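Local coordinates for U4/U6 snRNA-associated-splicing factor PRP24 (Saccharomyces cerevisiae, PDB 4N0T), which binds U6 snRNA and works as a recycling factor of the spliceosome, annealing U6 with U4 snRNA, at residues Thr280-Phe285 / Ile325-Ser330; Arg263-Arg268 / Lys313-Ser318. All blocks are in the same frame, centred on the assembly; numbering follows the deposited sequence.

Contact 1 (Thr280-Phe285 / Ile325-Ser330)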
ATOM      1  N   THR A 280     -14.440  13.876  19.627  1.00 27.01           N
ATOM      2  CA  THR A 280     -13.503  12.823  20.028  1.00 28.05           C
ATOM      3  C   THR A 280     -12.371  12.618  19.009  1.00 22.12           C
ATOM      4  O   THR A 280     -11.484  11.784  19.224  1.00 23.53           O
ATOM      5  CB  THR A 280     -14.199  11.468  20.246  1.00 34.23           C
ATOM      6  OG1 THR A 280     -14.679  10.960  18.993  1.00 28.56           O
ATOM      7  CG2 THR A 280     -15.361  11.601  21.228  1.00 40.28           C
ATOM      8  N   LEU A 281     -12.411  13.354  17.903  1.00 22.10           N
ATOM      9  CA  LEU A 281     -11.391  13.171  16.862  1.00 22.69           C
ATOM     10  C   LEU A 281     -10.567  14.422  16.573  1.00 22.51           C
ATOM     11  O   LEU A 281     -10.995  15.551  16.844  1.00 21.80           O
ATOM     12  CB  LEU A 281     -12.019  12.648  15.564  1.00 23.49           C
ATOM     13  CG  LEU A 281     -13.004  13.526  14.775  1.00 22.36           C
ATOM     14  CD1 LEU A 281     -12.284  14.485  13.831  1.00 26.88           C
ATOM     15  CD2 LEU A 281     -13.985  12.662  13.988  1.00 22.52           C
ATOM     16  N   ILE A 282      -9.387  14.216  15.998  1.00 20.10           N
ATOM     17  CA  ILE A 282      -8.608  15.314  15.443  1.00 20.93           C
ATOM     18  C   ILE A 282      -8.095  14.891  14.072  1.00 19.82           C
ATOM     19  O   ILE A 282      -8.097  13.704  13.740  1.00 21.97           O
ATOM     20  CB  ILE A 282      -7.388  15.682  16.320  1.00 23.58           C
ATOM     21  CG1 ILE A 282      -6.326  14.581  16.251  1.00 23.22           C
ATOM     22  CG2 ILE A 282      -7.809  15.969  17.768  1.00 27.15           C
ATOM     23  CD1 ILE A 282      -5.048  14.930  17.010  1.00 24.32           C
ATOM     24  N   CYS A 283      -7.671  15.863  13.271  1.00 16.81           N
ATOM     25  CA  CYS A 283      -7.034  15.561  12.005  1.00 14.62           C
ATOM     26  C   CYS A 283      -5.581  15.963  12.090  1.00 18.52           C
ATOM     27  O   CYS A 283      -5.244  16.945  12.755  1.00 20.23           O
ATOM     28  CB  CYS A 283      -7.689  16.348  10.876  1.00 14.59           C
ATOM     29  SG  CYS A 283      -9.383  15.803  10.540  1.00 20.44           S
ATOM     30  N   LEU A 284      -4.726  15.195  11.424  1.00 16.37           N
ATOM     31  CA  LEU A 284      -3.321  15.558  11.250  1.00 15.64           C
ATOM     32  C   LEU A 284      -3.078  15.797   9.766  1.00 19.97           C
ATOM     33  O   LEU A 284      -3.551  15.040   8.928  1.00 16.69           O
ATOM     34  CB  LEU A 284      -2.416  14.422  11.731  1.00 15.22           C
ATOM     35  CG  LEU A 284      -2.498  14.068  13.217  1.00 19.94           C
ATOM     36  CD1 LEU A 284      -1.453  13.010  13.554  1.00 21.95           C
ATOM     37  CD2 LEU A 284      -2.290  15.321  14.104  1.00 20.73           C
ATOM     38  N   PHE A 285      -2.341  16.852   9.431  1.00 14.33           N
ATOM     39  CA  PHE A 285      -2.117  17.208   8.033  1.00 12.39           C
ATOM     40  C   PHE A 285      -0.987  18.235   7.997  1.00 16.13           C
ATOM     41  O   PHE A 285      -0.732  18.873   9.016  1.00 18.49           O
ATOM     42  CB  PHE A 285      -3.397  17.819   7.449  1.00 14.71           C
ATOM     43  CG  PHE A 285      -3.980  18.937   8.277  1.00 17.61           C
ATOM     44  CD1 PHE A 285      -4.824  18.664   9.344  1.00 16.35           C
ATOM     45  CD2 PHE A 285      -3.691  20.267   7.975  1.00 19.53           C
ATOM     46  CE1 PHE A 285      -5.371  19.685  10.106  1.00 21.42           C
ATOM     47  CE2 PHE A 285      -4.237  21.287   8.729  1.00 19.67           C
ATOM     48  CZ  PHE A 285      -5.073  21.004   9.791  1.00 20.05           C
ATOM     49  N   ILE A 325      -7.711  10.899  13.504  1.00 15.58           N
ATOM     50  CA  ILE A 325      -7.413  10.084  14.670  1.00 16.94           C
ATOM     51  C   ILE A 325      -8.602  10.187  15.604  1.00 15.81           C
ATOM     52  O   ILE A 325      -8.956  11.282  16.043  1.00 17.84           O
ATOM     53  CB  ILE A 325      -6.193  10.603  15.440  1.00 18.04           C
ATOM     54  CG1 ILE A 325      -5.045  10.976  14.491  1.00 25.62           C
ATOM     55  CG2 ILE A 325      -5.754   9.555  16.472  1.00 20.17           C
ATOM     56  CD1 ILE A 325      -4.424   9.804  13.786  1.00 26.09           C
ATOM     57  N   ILE A 326      -9.241   9.059  15.889  1.00 17.22           N
ATOM     58  CA  ILE A 326     -10.398   9.077  16.776  1.00 15.85           C
ATOM     59  C   ILE A 326      -9.939   8.583  18.133  1.00 18.19           C
ATOM     60  O   ILE A 326      -9.356   7.495  18.246  1.00 20.33           O
ATOM     61  CB  ILE A 326     -11.514   8.183  16.250  1.00 18.72           C
ATOM     62  CG1 ILE A 326     -11.883   8.587  14.820  1.00 20.04           C
ATOM     63  CG2 ILE A 326     -12.732   8.262  17.161  1.00 21.10           C
ATOM     64  CD1 ILE A 326     -13.028   7.751  14.247  1.00 23.55           C
ATOM     65  N   PHE A 327     -10.147   9.410  19.156  1.00 20.47           N
ATOM     66  CA  PHE A 327      -9.740   9.051  20.508  1.00 20.18           C
ATOM     67  C   PHE A 327     -10.962   8.593  21.299  1.00 28.17           C
ATOM     68  O   PHE A 327     -12.052   8.494  20.745  1.00 25.65           O
ATOM     69  CB  PHE A 327      -9.076  10.240  21.195  1.00 21.43           C
ATOM     70  CG  PHE A 327      -7.777  10.659  20.556  1.00 22.09           C
ATOM     71  CD1 PHE A 327      -6.619   9.924  20.771  1.00 23.04           C
ATOM     72  CD2 PHE A 327      -7.717  11.781  19.738  1.00 21.75           C
ATOM     73  CE1 PHE A 327      -5.408  10.312  20.187  1.00 20.25           C
ATOM     74  CE2 PHE A 327      -6.516  12.167  19.138  1.00 19.14           C
ATOM     75  CZ  PHE A 327      -5.362  11.427  19.370  1.00 18.74           C
ATOM     76  N   ARG A 328     -10.785   8.334  22.592  1.00 35.03           N
ATOM     77  CA  ARG A 328     -11.871   7.742  23.381  1.00 40.97           C
ATOM     78  C   ARG A 328     -12.758   8.759  24.090  1.00 40.23           C
ATOM     79  O   ARG A 328     -13.919   8.467  24.383  1.00 38.57           O
ATOM     80  CB  ARG A 328     -11.325   6.696  24.353  1.00 44.44           C
ATOM     81  CG  ARG A 328     -10.362   5.732  23.672  1.00 53.87           C
ATOM     82  CD  ARG A 328     -10.640   4.289  24.028  1.00 56.08           C
ATOM     83  NE  ARG A 328     -11.265   3.536  22.944  1.00 58.47           N
ATOM     84  CZ  ARG A 328     -10.853   2.339  22.533  1.00 59.03           C
ATOM     85  NH1 ARG A 328      -9.811   1.756  23.111  1.00 53.85           N
ATOM     86  NH2 ARG A 328     -11.481   1.725  21.541  1.00 63.35           N
ATOM     87  N   ASP A 329     -12.225   9.950  24.362  1.00 39.12           N
ATOM     88  CA  ASP A 329     -13.061  11.058  24.831  1.00 39.62           C
ATOM     89  C   ASP A 329     -12.597  12.422  24.314  1.00 38.49           C
ATOM     90  O   ASP A 329     -11.478  12.558  23.811  1.00 40.94           O
ATOM     91  CB  ASP A 329     -13.178  11.065  26.360  1.00 47.41           C
ATOM     92  CG  ASP A 329     -11.848  11.288  27.047  1.00 52.12           C
ATOM     93  OD1 ASP A 329     -11.381  12.447  27.081  1.00 54.31           O
ATOM     94  OD2 ASP A 329     -11.274  10.306  27.558  1.00 54.57           O
ATOM     95  N   SER A 330     -13.466  13.421  24.445  1.00 37.33           N
ATOM     96  CA  SER A 330     -13.211  14.771  23.944  1.00 39.41           C
ATOM     97  C   SER A 330     -12.097  15.493  24.695  1.00 41.08           C
ATOM     98  O   SER A 330     -11.431  16.372  24.141  1.00 36.27           O
ATOM     99  CB  SER A 330     -14.486  15.611  24.017  1.00 43.10           C
ATOM    100  OG  SER A 330     -15.075  15.526  25.303  1.00 45.85           O
TER
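Ile282 and Ile325 face each other as a hydrogen-bonded pair of two antiparallel strands, 281-285 and 322-327, neighbours in the sheet of the fourth, occluded RNA recognition motif. The backbone N and O of each residue are used across the pair: Ile325 N reaches Ile282 O at 2.8 Å with an N-H...O angle of 174°, and Ile282 N donates a hydrogen bond to Ile325 O at 3.0 Å, within the carbonyl plane. Ile325 O also receives a CA-H...O contact from Leu281 CA. Farther along, Phe327 N donates to Thr280 O at 2.7 Å, the donor tilted 21° from the carbonyl plane. The hydroxyl of Thr280 is satisfied outside the pair: OG1, between the backbone N and the carbonyl carbon (chi1 68°), bonds to Glu277 O. Asp329 serves as N-cap of helix 330-340, its OD1 taking the amide of Phe332.

Beta-branched isoleucines suit the extended backbone. Ile282 lies alongside Ile325, pointing the same way, and its CG1 meets Phe327 CE2 at 3.8 Å, while Ile325 CG2 sits over the rim of one face of that ring. Leu281 and Ile326 occupy the other sheet face, toward Leu269 of helix 258-270. With the backbone N and O of the paired residues bonded between strands, apolar side chains can fill both faces without leaving those buried groups unsatisfied.

Contact 2 (Arg263-Arg268 / Lys313-Ser318); sequences RNEVKR and KILLVS. With nucleotides of chain B.
Val266 presses against Leu315 and Val317 where helix 258-270 lies across the edge strand 311-317 of the fourth RNA recognition motif. A canonical motif leaves its β-sheet surface to RNA; here a helix packs on that surface, as the name occluded motif implies. The short segments run nearly at right angles, 93°, with their axes 9.3 Å apart, so few residues meet and Val266 is central.

Its two methyls divide the work. CG1, anti to the backbone N (chi1 165°), meets Val317 CG2 at 4.0 Å; CG2 approaches Leu315 CB, and the Val266 and Leu315 side chains slide past each other in opposite directions. A compact branched residue fits this close approach, while the longer Leu315 also reaches Leu269 one turn on. Glu265, partly exposed, also points toward the strand at the margin of the apolar patch, its extended chain bringing OE2 tip to tip with Lys313. The nearest atom there is Lys313 CE, at 3.4 Å, and NZ remains 4.9 Å from OE2, so any attraction is probably only long-range.

Another side of the helix meets U6 RNA. Arg263 NE and NH2 both donate to OP1 of C29 of chain B, with C5 of that cytosine over one guanidinium face, and NH2 also forms a salt bridge with Asp319. Lys267 NZ bonds to OP2 of the same phosphate. Arg263 NH1 also donates to a water at 3.0 Å, and this water donates to Leu316 O at 2.7 Å.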
ATOM      1  N   ARG A 263     -13.777   3.430   2.350  1.00 16.08           N
ATOM      2  CA  ARG A 263     -13.899   4.837   1.987  1.00 15.63           C
ATOM      3  C   ARG A 263     -15.283   5.365   2.336  1.00 17.62           C
ATOM      4  O   ARG A 263     -15.437   6.501   2.789  1.00 17.39           O
ATOM      5  CB  ARG A 263     -13.613   5.067   0.509  1.00 17.06           C
ATOM      6  CG  ARG A 263     -13.932   6.492   0.042  1.00 16.33           C
ATOM      7  CD  ARG A 263     -13.085   7.580   0.742  1.00 16.31           C
ATOM      8  NE  ARG A 263     -13.328   8.867   0.089  1.00 16.15           N
ATOM      9  CZ  ARG A 263     -12.654   9.987   0.335  1.00 20.95           C
ATOM     10  NH1 ARG A 263     -11.671   9.999   1.236  1.00 15.91           N
ATOM     11  NH2 ARG A 263     -12.961  11.088  -0.334  1.00 20.54           N
ATOM     12  N   ASN A 264     -16.311   4.561   2.126  1.00 17.64           N
ATOM     13  CA  ASN A 264     -17.646   5.042   2.482  1.00 16.16           C
ATOM     14  C   ASN A 264     -17.772   5.322   3.983  1.00 19.77           C
ATOM     15  O   ASN A 264     -18.503   6.229   4.397  1.00 21.22           O
ATOM     16  CB  ASN A 264     -18.734   4.105   1.945  1.00 17.74           C
ATOM     17  CG  ASN A 264     -18.864   4.207   0.448  1.00 22.54           C
ATOM     18  OD1 ASN A 264     -18.462   5.217  -0.143  1.00 22.80           O
ATOM     19  ND2 ASN A 264     -19.422   3.171  -0.187  1.00 23.42           N
ATOM     20  N   GLU A 265     -17.019   4.577   4.790  1.00 18.98           N
ATOM     21  CA  GLU A 265     -16.945   4.829   6.234  1.00 22.97           C
ATOM     22  C   GLU A 265     -16.341   6.202   6.549  1.00 26.19           C
ATOM     23  O   GLU A 265     -16.857   6.946   7.390  1.00 24.53           O
ATOM     24  CB  GLU A 265     -16.130   3.728   6.930  1.00 30.53           C
ATOM     25  CG  GLU A 265     -15.664   4.062   8.358  1.00 42.02           C
ATOM     26  CD  GLU A 265     -14.751   2.983   8.963  1.00 54.13           C
ATOM     27  OE1 GLU A 265     -14.480   1.969   8.275  1.00 59.41           O
ATOM     28  OE2 GLU A 265     -14.304   3.144  10.125  1.00 54.34           O
ATOM     29  N   VAL A 266     -15.239   6.529   5.877  1.00 21.07           N
ATOM     30  CA  VAL A 266     -14.595   7.826   6.030  1.00 18.98           C
ATOM     31  C   VAL A 266     -15.509   8.956   5.568  1.00 20.31           C
ATOM     32  O   VAL A 266     -15.584  10.007   6.207  1.00 21.75           O
ATOM     33  CB  VAL A 266     -13.265   7.867   5.246  1.00 18.22           C
ATOM     34  CG1 VAL A 266     -12.756   9.301   5.074  1.00 22.54           C
ATOM     35  CG2 VAL A 266     -12.233   7.005   5.952  1.00 20.08           C
ATOM     36  N   LYS A 267     -16.206   8.735   4.457  1.00 17.15           N
ATOM     37  CA  LYS A 267     -17.147   9.728   3.944  1.00 19.45           C
ATOM     38  C   LYS A 267     -18.232  10.057   4.971  1.00 22.31           C
ATOM     39  O   LYS A 267     -18.618  11.221   5.109  1.00 24.77           O
ATOM     40  CB  LYS A 267     -17.787   9.238   2.633  1.00 20.14           C
ATOM     41  CG  LYS A 267     -16.821   9.255   1.453  1.00 21.32           C
ATOM     42  CD  LYS A 267     -17.400   8.537   0.229  1.00 23.33           C
ATOM     43  CE  LYS A 267     -18.690   9.184  -0.260  1.00 27.79           C
ATOM     44  NZ  LYS A 267     -19.272   8.370  -1.372  1.00 32.28           N
ATOM     45  N   ARG A 268     -18.702   9.038   5.695  1.00 20.92           N
ATOM     46  CA  ARG A 268     -19.710   9.224   6.751  1.00 26.46           C
ATOM     47  C   ARG A 268     -19.178  10.156   7.829  1.00 29.86           C
ATOM     48  O   ARG A 268     -19.896  11.036   8.314  1.00 28.56           O
ATOM     49  CB  ARG A 268     -20.078   7.886   7.409  1.00 29.06           C
ATOM     50  CG  ARG A 268     -21.123   8.025   8.520  1.00 35.69           C
ATOM     51  CD  ARG A 268     -21.239   6.785   9.400  1.00 43.49           C
ATOM     52  NE  ARG A 268     -20.060   6.588  10.243  1.00 46.84           N
ATOM     53  CZ  ARG A 268     -19.732   7.355  11.283  1.00 46.47           C
ATOM     54  NH1 ARG A 268     -20.482   8.403  11.620  1.00 44.33           N
ATOM     55  NH2 ARG A 268     -18.639   7.080  11.983  1.00 46.54           N
ATOM     56  N   LYS A 313      -9.310   4.596  16.591  1.00 25.11           N
ATOM     57  CA  LYS A 313      -9.172   4.301  15.169  1.00 23.11           C
ATOM     58  C   LYS A 313      -8.349   5.380  14.460  1.00 18.47           C
ATOM     59  O   LYS A 313      -8.413   6.551  14.836  1.00 20.56           O
ATOM     60  CB  LYS A 313     -10.563   4.193  14.530  1.00 28.72           C
ATOM     61  CG  LYS A 313     -10.556   3.738  13.089  1.00 36.29           C
ATOM     62  CD  LYS A 313     -11.775   2.881  12.781  1.00 43.13           C
ATOM     63  CE  LYS A 313     -11.485   1.924  11.621  1.00 46.92           C
ATOM     64  NZ  LYS A 313     -10.186   1.203  11.802  1.00 50.24           N
ATOM     65  N   ILE A 314      -7.590   4.979  13.438  1.00 17.60           N
ATOM     66  CA  ILE A 314      -6.903   5.938  12.563  1.00 16.84           C
ATOM     67  C   ILE A 314      -7.333   5.689  11.114  1.00 14.14           C
ATOM     68  O   ILE A 314      -7.221   4.564  10.613  1.00 17.86           O
ATOM     69  CB  ILE A 314      -5.369   5.826  12.671  1.00 15.63           C
ATOM     70  CG1 ILE A 314      -4.912   6.093  14.115  1.00 16.15           C
ATOM     71  CG2 ILE A 314      -4.687   6.821  11.714  1.00 16.66           C
ATOM     72  CD1 ILE A 314      -3.398   5.962  14.322  1.00 19.91           C
ATOM     73  N   LEU A 315      -7.811   6.739  10.453  1.00 14.60           N
ATOM     74  CA  LEU A 315      -8.339   6.652   9.094  1.00 15.76           C
ATOM     75  C   LEU A 315      -7.602   7.637   8.199  1.00 18.49           C
ATOM     76  O   LEU A 315      -7.371   8.791   8.579  1.00 18.90           O
ATOM     77  CB  LEU A 315      -9.831   7.004   9.090  1.00 15.47           C
ATOM     78  CG  LEU A 315     -10.687   6.198  10.064  1.00 19.42           C
ATOM     79  CD1 LEU A 315     -12.097   6.737  10.126  1.00 31.55           C
ATOM     80  CD2 LEU A 315     -10.713   4.763   9.614  1.00 24.22           C
ATOM     81  N   LEU A 316      -7.243   7.205   6.998  1.00 14.58           N
ATOM     82  CA  LEU A 316      -6.622   8.137   6.059  1.00 11.54           C
ATOM     83  C   LEU A 316      -7.678   8.940   5.315  1.00 15.00           C
ATOM     84  O   LEU A 316      -8.784   8.441   5.004  1.00 13.60           O
ATOM     85  CB  LEU A 316      -5.746   7.406   5.045  1.00 10.97           C
ATOM     86  CG  LEU A 316      -4.589   6.574   5.563  1.00 12.78           C
ATOM     87  CD1 LEU A 316      -3.805   6.084   4.356  1.00 15.50           C
ATOM     88  CD2 LEU A 316      -3.675   7.408   6.496  1.00 13.40           C
ATOM     89  N   VAL A 317      -7.357  10.203   5.064  1.00 14.00           N
ATOM     90  CA  VAL A 317      -8.188  11.065   4.234  1.00 13.47           C
ATOM     91  C   VAL A 317      -7.229  11.702   3.222  1.00 14.78           C
ATOM     92  O   VAL A 317      -6.911  12.901   3.293  1.00 14.50           O
ATOM     93  CB  VAL A 317      -8.906  12.152   5.074  1.00 15.68           C
ATOM     94  CG1 VAL A 317      -9.893  12.921   4.207  1.00 16.97           C
ATOM     95  CG2 VAL A 317      -9.654  11.533   6.252  1.00 20.96           C
ATOM     96  N   SER A 318      -6.754  10.908   2.270  1.00 15.44           N
ATOM     97  CA  SER A 318      -5.657  11.373   1.423  1.00 14.69           C
ATOM     98  C   SER A 318      -6.092  12.457   0.448  1.00 16.92           C
ATOM     99  O   SER A 318      -5.245  13.203  -0.056  1.00 18.03           O
ATOM    100  CB  SER A 318      -5.017  10.208   0.678  1.00 19.81           C
ATOM    101  OG  SER A 318      -6.030   9.502  -0.010  1.00 27.62           O
TER
ATOM    102  P     C B  29     -15.710   9.426  -3.042  1.00 21.93           P
ATOM    103  OP1   C B  29     -15.220  10.200  -1.877  1.00 20.56           O
ATOM    104  OP2   C B  29     -17.187   9.194  -3.176  1.00 22.77           O
ATOM    105  O5'   C B  29     -15.162  10.066  -4.391  1.00 22.89           O
ATOM    106  C5'   C B  29     -15.326  11.457  -4.674  1.00 27.07           C
ATOM    107  C4'   C B  29     -14.105  12.037  -5.340  1.00 27.98           C
ATOM    108  O4'   C B  29     -12.969  11.891  -4.439  1.00 25.56           O
ATOM    109  C3'   C B  29     -13.686  11.364  -6.648  1.00 30.62           C
ATOM    110  O3'   C B  29     -13.003  12.325  -7.453  1.00 36.74           O
ATOM    111  C2'   C B  29     -12.665  10.342  -6.170  1.00 23.72           C
ATOM    112  O2'   C B  29     -11.771   9.890  -7.164  1.00 27.59           O
ATOM    113  C1'   C B  29     -11.951  11.151  -5.091  1.00 21.55           C
ATOM    114  N1    C B  29     -11.255  10.362  -4.074  1.00 22.31           N
ATOM    115  C2    C B  29      -9.983  10.803  -3.734  1.00 25.58           C
ATOM    116  O2    C B  29      -9.524  11.790  -4.335  1.00 28.45           O
ATOM    117  N3    C B  29      -9.285  10.140  -2.791  1.00 25.14           N
ATOM    118  C4    C B  29      -9.841   9.091  -2.196  1.00 22.49           C
ATOM    119  N4    C B  29      -9.116   8.475  -1.259  1.00 25.35           N
ATOM    120  C5    C B  29     -11.147   8.628  -2.521  1.00 23.81           C
ATOM    121  C6    C B  29     -11.833   9.295  -3.460  1.00 24.11           C
ATOM    122  P     U B  28     -18.161   5.014  -5.823  1.00 17.20           P
ATOM    123  OP1   U B  28     -17.800   4.173  -6.984  1.00 16.15           O
ATOM    124  OP2   U B  28     -19.533   4.990  -5.292  1.00 21.56           O
ATOM    125  O5'   U B  28     -17.144   4.640  -4.634  1.00 17.97           O
ATOM    126  C5'   U B  28     -17.336   5.140  -3.312  1.00 16.47           C
ATOM    127  C4'   U B  28     -16.109   5.874  -2.817  1.00 14.77           C
ATOM    128  O4'   U B  28     -15.028   4.922  -2.596  1.00 16.41           O
ATOM    129  C3'   U B  28     -15.554   6.920  -3.779  1.00 19.43           C
ATOM    130  O3'   U B  28     -14.996   7.991  -3.019  1.00 19.72           O
ATOM    131  C2'   U B  28     -14.419   6.172  -4.465  1.00 20.95           C
ATOM    132  O2'   U B  28     -13.448   7.009  -5.055  1.00 21.12           O
ATOM    133  C1'   U B  28     -13.875   5.359  -3.297  1.00 17.28           C
ATOM    134  N1    U B  28     -13.081   4.181  -3.664  1.00 17.84           N
ATOM    135  C2    U B  28     -11.777   4.110  -3.173  1.00 18.39           C
ATOM    136  O2    U B  28     -11.279   4.991  -2.469  1.00 17.60           O
ATOM    137  N3    U B  28     -11.077   2.986  -3.529  1.00 15.44           N
ATOM    138  C4    U B  28     -11.542   1.948  -4.311  1.00 15.88           C
ATOM    139  O4    U B  28     -10.796   0.999  -4.556  1.00 15.98           O
ATOM    140  C5    U B  28     -12.907   2.084  -4.765  1.00 15.26           C
ATOM    141  C6    U B  28     -13.619   3.164  -4.435  1.00 17.29           C
TER
HETATM  142  O   HOH W   1     -10.191   7.888   2.779  1.00 19.21           O

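Contacts 1 and 2 have centres about 12 Å apart and share one sheet, in which strand 311-317 pairs with strand 322-327. The seam includes a probable hydrogen bond from Ile326 N to Lys313 O, 2.8 Å, and packing of Ile325 CD1 on Ile314 CG2 at 3.6 Å. Leu269 of helix 258-270 joins them on the occluded face, touching Leu281 and Ile326 of contact 1 as well as Leu315 of contact 2. They differ in their relation to RNA: contact 1 keeps its nearest atom about 12 Å from it, whereas the helix of contact 2 binds a phosphate through Arg263 and Lys267. The paired strands thus carry a helix whose other residues hold U6.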